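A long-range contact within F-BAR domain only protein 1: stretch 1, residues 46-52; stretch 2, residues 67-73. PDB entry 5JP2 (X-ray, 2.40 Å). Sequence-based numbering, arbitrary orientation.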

# COMPACT_ATOMS: atom_id res chain seq x y z
N ASP B 46 -6.35 0.21 -3.58
CA ASP B 46 -7.11 1.20 -4.32
C ASP B 46 -6.44 1.45 -5.67
O ASP B 46 -5.23 1.64 -5.73
CB ASP B 46 -7.21 2.50 -3.54
CG ASP B 46 -7.58 3.66 -4.42
OD1 ASP B 46 -6.66 4.38 -4.85
OD2 ASP B 46 -8.78 3.86 -4.71
N LEU B 47 -7.23 1.46 -6.74
CA LEU B 47 -6.75 1.83 -8.06
C LEU B 47 -7.35 3.16 -8.49
O LEU B 47 -8.57 3.28 -8.62
CB LEU B 47 -7.10 0.76 -9.09
CG LEU B 47 -6.73 1.04 -10.54
CD1 LEU B 47 -5.24 1.19 -10.72
CD2 LEU B 47 -7.24 -0.06 -11.41
N THR B 48 -6.50 4.15 -8.69
CA THR B 48 -6.93 5.46 -9.14
C THR B 48 -6.37 5.71 -10.54
O THR B 48 -5.29 5.23 -10.88
CB THR B 48 -6.46 6.53 -8.15
OG1 THR B 48 -7.17 6.38 -6.93
CG2 THR B 48 -6.70 7.91 -8.66
N MET B 49 -7.12 6.41 -11.37
CA MET B 49 -6.62 6.82 -12.67
C MET B 49 -6.69 8.33 -12.79
O MET B 49 -7.64 8.96 -12.34
CB MET B 49 -7.38 6.16 -13.81
CG MET B 49 -6.81 6.51 -15.15
SD MET B 49 -7.49 5.60 -16.51
CE MET B 49 -6.80 3.99 -16.26
N SER B 50 -5.65 8.91 -13.38
CA SER B 50 -5.52 10.35 -13.53
C SER B 50 -5.62 10.74 -15.00
O SER B 50 -5.19 10.01 -15.89
CB SER B 50 -4.19 10.82 -12.95
OG SER B 50 -4.14 12.22 -12.87
N PHE B 51 -6.23 11.90 -15.25
CA PHE B 51 -6.46 12.41 -16.59
C PHE B 51 -5.90 13.82 -16.73
O PHE B 51 -6.11 14.66 -15.86
CB PHE B 51 -7.95 12.44 -16.93
CG PHE B 51 -8.58 11.09 -17.06
CD1 PHE B 51 -8.97 10.39 -15.94
CD2 PHE B 51 -8.78 10.54 -18.29
CE1 PHE B 51 -9.54 9.16 -16.07
CE2 PHE B 51 -9.35 9.32 -18.41
CZ PHE B 51 -9.73 8.63 -17.30
N PRO B 52 -5.25 14.11 -17.85
CA PRO B 52 -4.72 15.46 -18.04
C PRO B 52 -5.85 16.44 -18.31
O PRO B 52 -6.83 16.11 -18.97
CB PRO B 52 -3.80 15.31 -19.26
CG PRO B 52 -4.31 14.13 -19.97
CD PRO B 52 -4.88 13.21 -18.94
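Stretch 2, residues 67-73: VLSFRLV

The centre of the contact is wholly apolar and is built around Met 49 and Phe 70, whose CA atoms lie 10.7 Å apart. Both residues direct their CA-to-CB bonds toward the opposing stretch. The extended Met 49 side chain (chi1 and chi2 both t, chi3 m) brings its CE to 4.4 Å from CD2 of Phe 70, while Phe 70 adopts the p rotamer (chi1 67°, chi2 87°) and its ring contacts both Met 49 and Leu 47. The latter approaches the same ring with its CD2 4.3 Å from CE1 of Phe 70.

Moving along the strands, Leu 47 also meets Leu 72, CD2 to CD2 at 3.8 Å; the CA-to-CB bond of Leu 72 points sideways, but its m,t rotamer carries the end of the side chain nearer. In the other direction Leu 68 points toward stretch 1, and its CD2 lies 4.0 Å from SD of Met 49 and 3.6 Å from CE2 of Phe 51, reaching the Phe 51 ring at its edge, near the ring plane.

This order of pairs, with Leu 47 near Leu 72 and Phe 51 near Leu 68, reflects opposed chain directions. Residues 46-52 are extended throughout, and stretch 2 enters through a loop or turn before forming strand 69-73. The two strands run at 152° to each other, with their axes 11.8 Å apart at closest approach. No hydrogen bond crosses the gap, so side-chain packing, burying 215 Å² in total, makes the contact.

Strand alternation keeps the polar side chains out of it. Thr 48 and Asp 46 lie out of reach of stretch 2 and are joined within their own strand by a hydrogen bond from Thr 48 OG1 to Asp 46 OD1 (2.9 Å). Ser 69 and Arg 71 likewise make no contact with stretch 1.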

# COMPACT_ATOMS: atom_id res chain seq x y z
N VAL B 67 -13.19 4.46 -26.87
CA VAL B 67 -13.44 3.84 -25.57
C VAL B 67 -12.12 3.56 -24.86
O VAL B 67 -11.32 2.74 -25.33
CB VAL B 67 -14.25 2.56 -25.74
CG1 VAL B 67 -14.45 1.87 -24.41
CG2 VAL B 67 -15.57 2.86 -26.39
N LEU B 68 -11.93 4.18 -23.72
CA LEU B 68 -10.79 3.89 -22.87
C LEU B 68 -11.04 2.56 -22.16
O LEU B 68 -12.04 2.41 -21.46
CB LEU B 68 -10.59 5.02 -21.87
CG LEU B 68 -9.52 4.83 -20.81
CD1 LEU B 68 -8.21 4.50 -21.44
CD2 LEU B 68 -9.42 6.08 -20.01
N SER B 69 -10.15 1.60 -22.36
CA SER B 69 -10.31 0.25 -21.86
C SER B 69 -9.05 -0.19 -21.15
O SER B 69 -7.95 0.15 -21.58
CB SER B 69 -10.62 -0.70 -23.00
OG SER B 69 -10.70 -2.02 -22.52
N PHE B 70 -9.19 -0.94 -20.05
CA PHE B 70 -8.01 -1.41 -19.34
C PHE B 70 -8.22 -2.82 -18.80
O PHE B 70 -9.31 -3.36 -18.80
CB PHE B 70 -7.61 -0.46 -18.22
CG PHE B 70 -8.58 -0.37 -17.08
CD1 PHE B 70 -8.50 -1.25 -16.02
CD2 PHE B 70 -9.52 0.63 -17.04
CE1 PHE B 70 -9.36 -1.17 -14.97
CE2 PHE B 70 -10.38 0.72 -15.98
CZ PHE B 70 -10.30 -0.18 -14.94
N ARG B 71 -7.12 -3.40 -18.33
CA ARG B 71 -7.06 -4.79 -17.89
C ARG B 71 -6.36 -4.87 -16.53
O ARG B 71 -5.32 -4.24 -16.33
CB ARG B 71 -6.29 -5.61 -18.91
CG ARG B 71 -6.38 -7.09 -18.75
CD ARG B 71 -5.34 -7.78 -19.62
NE ARG B 71 -5.50 -7.49 -21.03
CZ ARG B 71 -6.39 -8.07 -21.83
NH1 ARG B 71 -7.23 -8.99 -21.35
NH2 ARG B 71 -6.45 -7.73 -23.10
N LEU B 72 -6.90 -5.67 -15.62
CA LEU B 72 -6.16 -6.04 -14.41
C LEU B 72 -5.47 -7.39 -14.61
O LEU B 72 -6.08 -8.33 -15.10
CB LEU B 72 -7.08 -6.12 -13.20
CG LEU B 72 -8.01 -4.95 -12.93
CD1 LEU B 72 -8.90 -5.32 -11.79
CD2 LEU B 72 -7.21 -3.71 -12.61
N VAL B 73 -4.22 -7.48 -14.18
CA VAL B 73 -3.42 -8.67 -14.40
C VAL B 73 -2.78 -9.11 -13.10
O VAL B 73 -2.63 -8.33 -12.17
CB VAL B 73 -2.33 -8.45 -15.47
CG1 VAL B 73 -2.95 -8.11 -16.80
CG2 VAL B 73 -1.42 -7.35 -15.03